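Alr3699 protein (Nostoc sp., PDB 4XSO) is of uncharacterised function but probably belongs to the GT-B fold group of glycosyltransferases, with two Rossmann-like domains. Local coordinates at residues 124-129 with 154-159; 11-16 with 102-107; 177-182 with 366-371. All coordinates share one frame; numbering follows the deposited sequence.

In the fold
All three contacts sit in or beside the N-terminal Rossmann-like domain of a GT-B fold. Interactions 1 and 2 are buried and share its parallel sheet: strand 9-13 is followed by 99-102, 122-126 and 153-156, and the two contacts meet where His127 NE2 bonds Asn103 OD1. Both combine parallel-strand pairing with polar side chains at the C-terminal ends of the strands, around a glycerol in interaction 1 and at a helix N-terminus in interaction 2. Interaction 3 is only partly buried. It joins the loop after strand 175-177 to the junction of helices 350-368 and 370-382, relying on aromatic packing and two backbone bonds; Ile178 N ties its loop to Ala156 O of interaction 1.

Interaction 1 (124-129 with 154-159); sequences YHLHDI and VIANSQ. With GOL (glycerol), chain C.
Asn157 and His127 converge on one hydroxyl of a bound glycerol at the C-terminal ends of strands 122-126 and 153-156, neighbours in a right-handed beta-alpha-beta unit of the N-terminal Rossmann-like domain. Asn157 ND2 gives glycerol O1 a nearly straight bond of 2.7 Å (171°), while His127 ND1 donates to the same oxygen over 2.8 Å. Asn157 CG lies between its backbone N and carbonyl carbon (chi1 65°), and from there ND2 also makes a weak bond of 3.1 Å to His127 O. The other ring nitrogen of His127, NE2, is hydrogen-bonded to Asn103 OD1; Asn157 OD1 is held by Ser161 OG. One step back, the His125 ring is sandwiched. Ile155 CG2 sits over its centre in a CH-pi contact, 3.7 Å from the centroid, and His127 CE1 lies over the rim of the opposite face. Tyr101 OH bonds His125 ND1, fixing the ring's rotation. On the other face of the sheet, Tyr124 and Leu126 pack loosely against Val154 and Ala156. Behind these side chains runs the parallel ladder: Ile155 N donates to Tyr124 O, and Ile155 O takes Leu126 N at 2.6 Å. The ladder continues one residue beyond the strands, where Asn157 N reaches Leu126 O over 3.2 Å, nearly along the C=O axis.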
loop_
_atom_site.group_PDB
_atom_site.type_symbol
_atom_site.label_atom_id
_atom_site.label_comp_id
_atom_site.label_asym_id
_atom_site.label_seq_id
_atom_site.Cartn_x
_atom_site.Cartn_y
_atom_site.Cartn_z
ATOM N N TYR A 124 -2.479 -4.167 -16.266
ATOM C CA TYR A 124 -1.532 -5.155 -15.915
ATOM C C TYR A 124 -1.200 -5.981 -17.188
ATOM O O TYR A 124 -2.079 -6.554 -17.780
ATOM C CB TYR A 124 -2.172 -6.092 -14.891
ATOM C CG TYR A 124 -1.355 -7.278 -14.390
ATOM C CD1 TYR A 124 -0.004 -7.250 -14.342
ATOM C CD2 TYR A 124 -2.011 -8.424 -13.884
ATOM C CE1 TYR A 124 0.718 -8.318 -13.841
ATOM C CE2 TYR A 124 -1.312 -9.504 -13.384
ATOM C CZ TYR A 124 0.058 -9.428 -13.359
ATOM O OH TYR A 124 0.806 -10.450 -12.823
ATOM N N HIS A 125 0.060 -6.010 -17.572
ATOM C CA HIS A 125 0.543 -6.889 -18.642
ATOM C C HIS A 125 1.215 -8.055 -18.050
ATOM O O HIS A 125 2.226 -7.893 -17.378
ATOM C CB HIS A 125 1.540 -6.138 -19.484
ATOM C CG HIS A 125 1.799 -6.790 -20.781
ATOM N ND1 HIS A 125 2.000 -6.065 -21.921
ATOM C CD2 HIS A 125 1.870 -8.098 -21.135
ATOM C CE1 HIS A 125 2.217 -6.891 -22.927
ATOM N NE2 HIS A 125 2.152 -8.128 -22.478
ATOM N N LEU A 126 0.566 -9.203 -18.213
ATOM C CA LEU A 126 0.899 -10.425 -17.553
ATOM C C LEU A 126 1.842 -11.160 -18.501
ATOM O O LEU A 126 1.442 -11.593 -19.614
ATOM C CB LEU A 126 -0.399 -11.204 -17.371
ATOM C CG LEU A 126 -0.327 -12.612 -16.750
ATOM C CD1 LEU A 126 0.229 -12.605 -15.333
ATOM C CD2 LEU A 126 -1.694 -13.261 -16.738
ATOM N N HIS A 127 3.090 -11.296 -18.095
ATOM C CA HIS A 127 4.061 -12.000 -18.873
ATOM C C HIS A 127 4.382 -13.385 -18.275
ATOM O O HIS A 127 5.190 -14.115 -18.867
ATOM C CB HIS A 127 5.370 -11.228 -18.973
ATOM C CG HIS A 127 5.258 -9.901 -19.650
ATOM N ND1 HIS A 127 5.287 -9.771 -21.011
ATOM C CD2 HIS A 127 5.151 -8.646 -19.158
ATOM C CE1 HIS A 127 5.183 -8.503 -21.350
ATOM N NE2 HIS A 127 5.126 -7.792 -20.242
ATOM N N ASP A 128 3.766 -13.740 -17.141
ATOM C CA ASP A 128 4.083 -15.017 -16.447
ATOM C C ASP A 128 2.920 -15.994 -16.574
ATOM O O ASP A 128 1.772 -15.596 -16.788
ATOM C CB ASP A 128 4.300 -14.818 -14.947
ATOM C CG ASP A 128 5.370 -13.756 -14.610
ATOM O OD1 ASP A 128 6.487 -13.889 -15.109
ATOM O OD2 ASP A 128 5.086 -12.838 -13.806
ATOM N N ILE A 129 3.247 -17.266 -16.447
ATOM C CA ILE A 129 2.258 -18.312 -16.186
ATOM C C ILE A 129 2.181 -18.348 -14.661
ATOM O O ILE A 129 3.183 -18.632 -14.014
ATOM C CB ILE A 129 2.706 -19.649 -16.774
ATOM C CG1 ILE A 129 2.698 -19.553 -18.302
ATOM C CG2 ILE A 129 1.823 -20.830 -16.287
ATOM C CD1 ILE A 129 3.089 -20.865 -18.956
ATOM N N VAL A 154 -6.242 -6.711 -18.246
ATOM C CA VAL A 154 -5.106 -7.590 -18.020
ATOM C C VAL A 154 -4.659 -8.084 -19.396
ATOM O O VAL A 154 -5.393 -8.798 -20.062
ATOM C CB VAL A 154 -5.508 -8.767 -17.153
ATOM C CG1 VAL A 154 -4.413 -9.813 -17.108
ATOM C CG2 VAL A 154 -5.826 -8.256 -15.746
ATOM N N ILE A 155 -3.480 -7.654 -19.842
ATOM C CA ILE A 155 -2.956 -8.063 -21.141
ATOM C C ILE A 155 -2.140 -9.281 -20.916
ATOM O O ILE A 155 -1.233 -9.284 -20.088
ATOM C CB ILE A 155 -2.090 -6.950 -21.779
ATOM C CG1 ILE A 155 -2.968 -5.737 -22.082
ATOM C CG2 ILE A 155 -1.490 -7.437 -23.080
ATOM C CD1 ILE A 155 -2.174 -4.550 -22.605
ATOM N N ALA A 156 -2.493 -10.369 -21.577
ATOM C CA ALA A 156 -1.738 -11.626 -21.417
ATOM C C ALA A 156 -0.919 -11.930 -22.680
ATOM O O ALA A 156 -1.389 -11.683 -23.773
ATOM C CB ALA A 156 -2.679 -12.769 -21.094
ATOM N N ASN A 157 0.323 -12.378 -22.512
ATOM C CA ASN A 157 1.245 -12.584 -23.627
ATOM C C ASN A 157 0.983 -13.870 -24.370
ATOM O O ASN A 157 1.513 -14.132 -25.469
ATOM C CB ASN A 157 2.682 -12.427 -23.158
ATOM C CG ASN A 157 3.110 -13.520 -22.143
ATOM O OD1 ASN A 157 2.282 -14.323 -21.665
ATOM N ND2 ASN A 157 4.418 -13.554 -21.850
ATOM N N SER A 158 0.018 -14.632 -23.876
ATOM C CA SER A 158 -0.323 -15.876 -24.531
ATOM C C SER A 158 -1.625 -16.428 -23.929
ATOM O O SER A 158 -2.025 -16.047 -22.812
ATOM C CB SER A 158 0.801 -16.880 -24.328
ATOM O OG SER A 158 0.820 -17.301 -22.980
ATOM N N GLN A 159 -2.308 -17.247 -24.719
ATOM C CA GLN A 159 -3.409 -18.094 -24.193
ATOM C C GLN A 159 -3.048 -18.934 -22.927
ATOM O O GLN A 159 -3.842 -18.983 -22.002
ATOM C CB GLN A 159 -4.031 -18.961 -25.289
ATOM C CG GLN A 159 -4.738 -18.077 -26.323
ATOM C CD GLN A 159 -5.365 -18.789 -27.551
ATOM O OE1 GLN A 159 -5.032 -19.914 -27.898
ATOM N NE2 GLN A 159 -6.248 -18.077 -28.229
HETATM C C1 GOL C . 7.548 -11.891 -22.179
HETATM O O1 GOL C . 6.257 -11.740 -22.755
HETATM C C2 GOL C . 7.918 -13.325 -22.508
HETATM O O2 GOL C . 8.696 -13.259 -23.692
HETATM C C3 GOL C . 8.652 -13.977 -21.360
HETATM O O3 GOL C . 10.007 -14.205 -21.720
#

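Interaction 2 (11-16 with 102-107); sequences FLDQSG and ANTQKA
Gln14 and Thr104 clasp each other by two hydrogen bonds where strand 9-13 ends and helix 105-118 begins. Gln14 N donates to Thr104 OG1 at 3.0 Å, and that hydroxyl in turn donates to Gln14 OE1 over 2.8 Å. With chi1 at 77°, Gln14 CG sits between its backbone N and carbonyl carbon, and the chain beyond it extends across the N-terminus of the helix. OE1 also accepts from Lys106 N at 3.0 Å, so two donors grip this oxygen from opposite faces of the amide plane. Thr104 is the N-cap residue, and a glutamine just past the end of strand 9-13 thus supplies an acceptor to the first turn of the helix.

A second polar pair joins Asp13 to Asn103. Asn103 ND2 donates almost straight (174°) to Asp13 OD2, 3.1 Å away and in the plane of the amide. The other carboxylate oxygen, OD1, accepts from Ser15 N in an Asx turn that bends the chain as it leaves the strand. The methyl of Thr104 packs on the same carboxylate, CG2 lying 3.4 Å from both Asp13 OD1 and OD2. Backbone pairing is brief: Leu12 bridges Ala102 in parallel, and Asn103 N bonds Leu12 O.

The apolar contact is close, with Ala107 CB 3.6 Å from Leu12 CB.

Around this junction, strand 36-40 pairs with strand 9-13 on the side away from 99-102. Helix 20-29 packs on Phe11 and Asn103, and its Ala21 O takes a bond from Asn103 ND2.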
loop_
_atom_site.group_PDB
_atom_site.type_symbol
_atom_site.label_atom_id
_atom_site.label_comp_id
_atom_site.label_asym_id
_atom_site.label_seq_id
_atom_site.Cartn_x
_atom_site.Cartn_y
_atom_site.Cartn_z
ATOM N N PHE A 11 4.822 3.347 -16.727
ATOM C CA PHE A 11 5.107 1.916 -16.835
ATOM C C PHE A 11 5.846 1.621 -15.575
ATOM O O PHE A 11 6.679 2.446 -15.150
ATOM C CB PHE A 11 6.002 1.554 -18.035
ATOM C CG PHE A 11 5.370 1.757 -19.391
ATOM C CD1 PHE A 11 4.540 0.779 -19.950
ATOM C CD2 PHE A 11 5.620 2.919 -20.127
ATOM C CE1 PHE A 11 3.964 0.952 -21.184
ATOM C CE2 PHE A 11 5.139 3.017 -21.431
ATOM C CZ PHE A 11 4.275 2.085 -21.941
ATOM N N LEU A 12 5.543 0.465 -14.992
ATOM C CA LEU A 12 6.211 0.004 -13.812
ATOM C C LEU A 12 6.722 -1.398 -13.962
ATOM O O LEU A 12 6.050 -2.305 -14.485
ATOM C CB LEU A 12 5.232 0.019 -12.609
ATOM C CG LEU A 12 4.747 1.337 -12.091
ATOM C CD1 LEU A 12 3.703 1.089 -10.974
ATOM C CD2 LEU A 12 5.951 2.116 -11.561
ATOM N N ASP A 13 7.930 -1.630 -13.475
ATOM C CA ASP A 13 8.518 -2.943 -13.647
ATOM C C ASP A 13 9.495 -3.234 -12.498
ATOM O O ASP A 13 10.339 -2.424 -12.177
ATOM C CB ASP A 13 9.166 -3.053 -15.026
ATOM C CG ASP A 13 9.631 -4.475 -15.365
ATOM O OD1 ASP A 13 10.459 -5.050 -14.598
ATOM O OD2 ASP A 13 9.244 -5.009 -16.449
ATOM N N GLN A 14 9.381 -4.410 -11.874
ATOM C CA GLN A 14 10.086 -4.615 -10.601
ATOM C C GLN A 14 11.588 -4.825 -10.785
ATOM O O GLN A 14 12.361 -4.607 -9.857
ATOM C CB GLN A 14 9.519 -5.816 -9.819
ATOM C CG GLN A 14 9.992 -7.151 -10.369
ATOM C CD GLN A 14 9.032 -8.301 -9.968
ATOM O OE1 GLN A 14 7.820 -8.167 -9.985
ATOM N NE2 GLN A 14 9.599 -9.426 -9.610
ATOM N N SER A 15 12.010 -5.221 -11.969
ATOM C CA SER A 15 13.396 -5.624 -12.175
ATOM C C SER A 15 14.361 -4.596 -12.800
ATOM O O SER A 15 14.021 -3.892 -13.754
ATOM C CB SER A 15 13.435 -6.892 -13.027
ATOM O OG SER A 15 14.720 -7.471 -12.970
ATOM N N GLY A 16 15.583 -4.591 -12.260
ATOM C CA GLY A 16 16.772 -3.983 -12.870
ATOM C C GLY A 16 17.457 -4.791 -13.982
ATOM O O GLY A 16 18.382 -4.286 -14.613
ATOM N N ALA A 102 1.480 -1.745 -15.348
ATOM C CA ALA A 102 2.313 -2.667 -14.534
ATOM C C ALA A 102 2.674 -3.893 -15.345
ATOM O O ALA A 102 1.793 -4.600 -15.868
ATOM C CB ALA A 102 1.565 -3.066 -13.281
ATOM N N ASN A 103 3.983 -4.150 -15.395
ATOM C CA ASN A 103 4.568 -5.138 -16.259
ATOM C C ASN A 103 5.094 -6.412 -15.552
ATOM O O ASN A 103 5.571 -7.325 -16.199
ATOM C CB ASN A 103 5.648 -4.470 -17.102
ATOM C CG ASN A 103 5.906 -5.219 -18.410
ATOM O OD1 ASN A 103 5.015 -5.387 -19.192
ATOM N ND2 ASN A 103 7.155 -5.627 -18.652
ATOM N N THR A 104 4.981 -6.456 -14.232
ATOM C CA THR A 104 5.469 -7.574 -13.436
ATOM C C THR A 104 4.627 -7.610 -12.196
ATOM O O THR A 104 3.797 -6.700 -11.951
ATOM C CB THR A 104 6.966 -7.449 -13.006
ATOM O OG1 THR A 104 7.103 -6.422 -12.005
ATOM C CG2 THR A 104 7.865 -7.190 -14.181
ATOM N N GLN A 105 4.748 -8.711 -11.426
ATOM C CA GLN A 105 3.878 -8.901 -10.248
ATOM C C GLN A 105 3.969 -7.903 -9.132
ATOM O O GLN A 105 2.957 -7.430 -8.616
ATOM C CB GLN A 105 4.100 -10.273 -9.597
ATOM C CG GLN A 105 3.335 -11.381 -10.230
ATOM C CD GLN A 105 3.521 -12.714 -9.495
ATOM O OE1 GLN A 105 4.063 -13.679 -10.062
ATOM N NE2 GLN A 105 3.095 -12.764 -8.229
ATOM N N LYS A 106 5.162 -7.646 -8.665
ATOM C CA LYS A 106 5.324 -6.599 -7.677
ATOM C C LYS A 106 4.926 -5.216 -8.192
ATOM O O LYS A 106 4.527 -4.321 -7.404
ATOM C CB LYS A 106 6.778 -6.522 -7.254
ATOM C CG LYS A 106 7.403 -7.865 -6.786
ATOM C CD LYS A 106 8.530 -7.572 -5.796
ATOM C CE LYS A 106 9.732 -8.472 -5.951
ATOM N NZ LYS A 106 9.529 -9.758 -5.250
ATOM N N ALA A 107 5.046 -4.995 -9.493
ATOM C CA ALA A 107 4.655 -3.657 -10.031
ATOM C C ALA A 107 3.152 -3.585 -9.973
ATOM O O ALA A 107 2.552 -2.507 -9.755
ATOM C CB ALA A 107 5.163 -3.435 -11.449
#

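Interaction 3 (177-182 with 366-371); sequences VIYNGF and QRFDVV
Arg367 and Phe368, near the junction of helices 350-368 and 370-382, lean on Tyr179 in the loop that follows the last strand of the N-terminal Rossmann-like domain. In this GT-B fold the C-terminal helices return to that domain, and the contact is part of their docking. Arg367 brings NH2 obliquely to within 3.5 Å of Tyr179 CE2, with the guanidinium and ring planes 82° apart. Glu320 links the two residues: its side chain bonds Tyr179 OH and its backbone oxygen accepts from Arg367 NH1. Phe368 CZ lies over the centre of the guanidinium. The Phe368 ring turns its edge to the face of Tyr179 in an offset edge-to-face pair, centroids 5.5 Å apart and planes at 72°; CE1 is the leading atom, 3.8 Å from Tyr179 CG. From the same residue, the carbonyl O accepts Phe182 N at 2.8 Å and lies in the plane of the Phe182 ring, at its edge. Gly181 CA also approaches that oxygen, with a CA-H...O contact of 3.2 Å. Asp369 is the N-cap of helix 370-382; CG anti to the backbone N (chi1 -173°) accompanies a capping bond in which OD1 accepts Val371 N from above the carboxylate plane. Val370 N donates the second backbone bond, to Phe182 O over 3.0 Å, nearly straight at hydrogen but well above the carbonyl plane.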
loop_
_atom_site.group_PDB
_atom_site.type_symbol
_atom_site.label_atom_id
_atom_site.label_comp_id
_atom_site.label_asym_id
_atom_site.label_seq_id
_atom_site.Cartn_x
_atom_site.Cartn_y
_atom_site.Cartn_z
ATOM N N VAL A 177 -5.476 -11.321 -24.994
ATOM C CA VAL A 177 -4.194 -11.848 -25.349
ATOM C C VAL A 177 -3.541 -10.909 -26.374
ATOM O O VAL A 177 -4.182 -10.587 -27.317
ATOM C CB VAL A 177 -4.245 -13.293 -25.925
ATOM C CG1 VAL A 177 -2.948 -13.696 -26.525
ATOM C CG2 VAL A 177 -4.669 -14.309 -24.837
ATOM N N ILE A 178 -2.325 -10.445 -26.139
ATOM C CA ILE A 178 -1.564 -9.673 -27.158
ATOM C C ILE A 178 -0.167 -10.248 -27.094
ATOM O O ILE A 178 0.480 -10.231 -26.068
ATOM C CB ILE A 178 -1.514 -8.172 -26.905
ATOM C CG1 ILE A 178 -2.898 -7.566 -26.904
ATOM C CG2 ILE A 178 -0.682 -7.458 -27.989
ATOM C CD1 ILE A 178 -2.872 -6.087 -26.649
ATOM N N TYR A 179 0.297 -10.786 -28.233
ATOM C CA TYR A 179 1.564 -11.514 -28.314
ATOM C C TYR A 179 2.692 -10.449 -28.323
ATOM O O TYR A 179 2.444 -9.298 -28.576
ATOM C CB TYR A 179 1.523 -12.354 -29.597
ATOM C CG TYR A 179 0.566 -13.550 -29.555
ATOM C CD1 TYR A 179 0.697 -14.511 -28.544
ATOM C CD2 TYR A 179 -0.371 -13.806 -30.565
ATOM C CE1 TYR A 179 -0.127 -15.640 -28.475
ATOM C CE2 TYR A 179 -1.210 -14.978 -30.493
ATOM C CZ TYR A 179 -1.070 -15.888 -29.446
ATOM O OH TYR A 179 -1.867 -17.097 -29.278
ATOM N N ASN A 180 3.927 -10.861 -28.026
ATOM C CA ASN A 180 5.141 -10.075 -28.203
ATOM C C ASN A 180 5.310 -9.713 -29.701
ATOM O O ASN A 180 4.935 -10.470 -30.629
ATOM C CB ASN A 180 6.358 -10.874 -27.729
ATOM C CG ASN A 180 6.476 -11.021 -26.211
ATOM O OD1 ASN A 180 5.506 -10.944 -25.445
ATOM N ND2 ASN A 180 7.658 -11.352 -25.787
ATOM N N GLY A 181 5.824 -8.533 -29.952
ATOM C CA GLY A 181 6.039 -8.095 -31.353
ATOM C C GLY A 181 7.538 -8.030 -31.630
ATOM O O GLY A 181 8.304 -7.884 -30.706
ATOM N N PHE A 182 7.896 -8.116 -32.902
ATOM C CA PHE A 182 9.267 -8.135 -33.401
ATOM C C PHE A 182 9.400 -7.308 -34.687
ATOM O O PHE A 182 8.528 -7.351 -35.531
ATOM C CB PHE A 182 9.660 -9.592 -33.714
ATOM C CG PHE A 182 9.569 -10.482 -32.520
ATOM C CD1 PHE A 182 8.348 -11.027 -32.149
ATOM C CD2 PHE A 182 10.716 -10.761 -31.747
ATOM C CE1 PHE A 182 8.231 -11.791 -30.979
ATOM C CE2 PHE A 182 10.606 -11.573 -30.654
ATOM C CZ PHE A 182 9.351 -12.098 -30.274
ATOM N N GLN A 366 3.127 -12.457 -40.173
ATOM C CA GLN A 366 1.742 -12.054 -40.027
ATOM C C GLN A 366 1.329 -11.836 -38.555
ATOM O O GLN A 366 0.699 -10.809 -38.233
ATOM C CB GLN A 366 0.832 -13.013 -40.822
ATOM C CG GLN A 366 -0.662 -12.858 -40.582
ATOM C CD GLN A 366 -1.448 -14.116 -40.963
ATOM O OE1 GLN A 366 -1.346 -14.600 -42.086
ATOM N NE2 GLN A 366 -2.209 -14.666 -40.013
ATOM N N ARG A 367 1.628 -12.791 -37.670
ATOM C CA ARG A 367 1.149 -12.746 -36.266
ATOM C C ARG A 367 1.924 -11.901 -35.285
ATOM O O ARG A 367 1.379 -11.457 -34.327
ATOM C CB ARG A 367 1.171 -14.218 -35.747
ATOM C CG ARG A 367 0.323 -15.165 -36.605
ATOM C CD ARG A 367 0.382 -16.643 -36.097
ATOM N NE ARG A 367 -0.211 -16.716 -34.761
ATOM C CZ ARG A 367 -0.070 -17.722 -33.894
ATOM N NH1 ARG A 367 0.636 -18.797 -34.179
ATOM N NH2 ARG A 367 -0.649 -17.625 -32.701
ATOM N N PHE A 368 3.246 -11.746 -35.462
ATOM C CA PHE A 368 4.109 -11.185 -34.447
ATOM C C PHE A 368 4.861 -9.909 -34.907
ATOM O O PHE A 368 5.798 -9.448 -34.251
ATOM C CB PHE A 368 5.082 -12.242 -33.996
ATOM C CG PHE A 368 4.403 -13.518 -33.626
ATOM C CD1 PHE A 368 3.505 -13.551 -32.578
ATOM C CD2 PHE A 368 4.612 -14.661 -34.362
ATOM C CE1 PHE A 368 2.877 -14.771 -32.249
ATOM C CE2 PHE A 368 3.957 -15.878 -34.061
ATOM C CZ PHE A 368 3.120 -15.936 -33.022
ATOM N N ASP A 369 4.409 -9.332 -36.015
ATOM C CA ASP A 369 4.973 -8.045 -36.482
ATOM C C ASP A 369 4.714 -6.968 -35.429
ATOM O O ASP A 369 3.582 -6.745 -35.029
ATOM C CB ASP A 369 4.381 -7.712 -37.835
ATOM C CG ASP A 369 5.012 -6.478 -38.488
ATOM O OD1 ASP A 369 5.715 -5.701 -37.826
ATOM O OD2 ASP A 369 4.776 -6.336 -39.717
ATOM N N VAL A 370 5.782 -6.378 -34.933
ATOM C CA VAL A 370 5.684 -5.301 -33.964
ATOM C C VAL A 370 4.772 -4.163 -34.393
ATOM O O VAL A 370 4.155 -3.572 -33.514
ATOM C CB VAL A 370 7.063 -4.760 -33.525
ATOM C CG1 VAL A 370 7.702 -3.871 -34.604
ATOM C CG2 VAL A 370 6.935 -4.033 -32.182
ATOM N N VAL A 371 4.599 -3.931 -35.707
ATOM C CA VAL A 371 3.668 -2.898 -36.183
ATOM C C VAL A 371 2.254 -3.258 -35.865
ATOM O O VAL A 371 1.508 -2.465 -35.279
ATOM C CB VAL A 371 3.813 -2.575 -37.707
ATOM C CG1 VAL A 371 2.788 -1.536 -38.147
ATOM C CG2 VAL A 371 5.219 -2.090 -37.994
#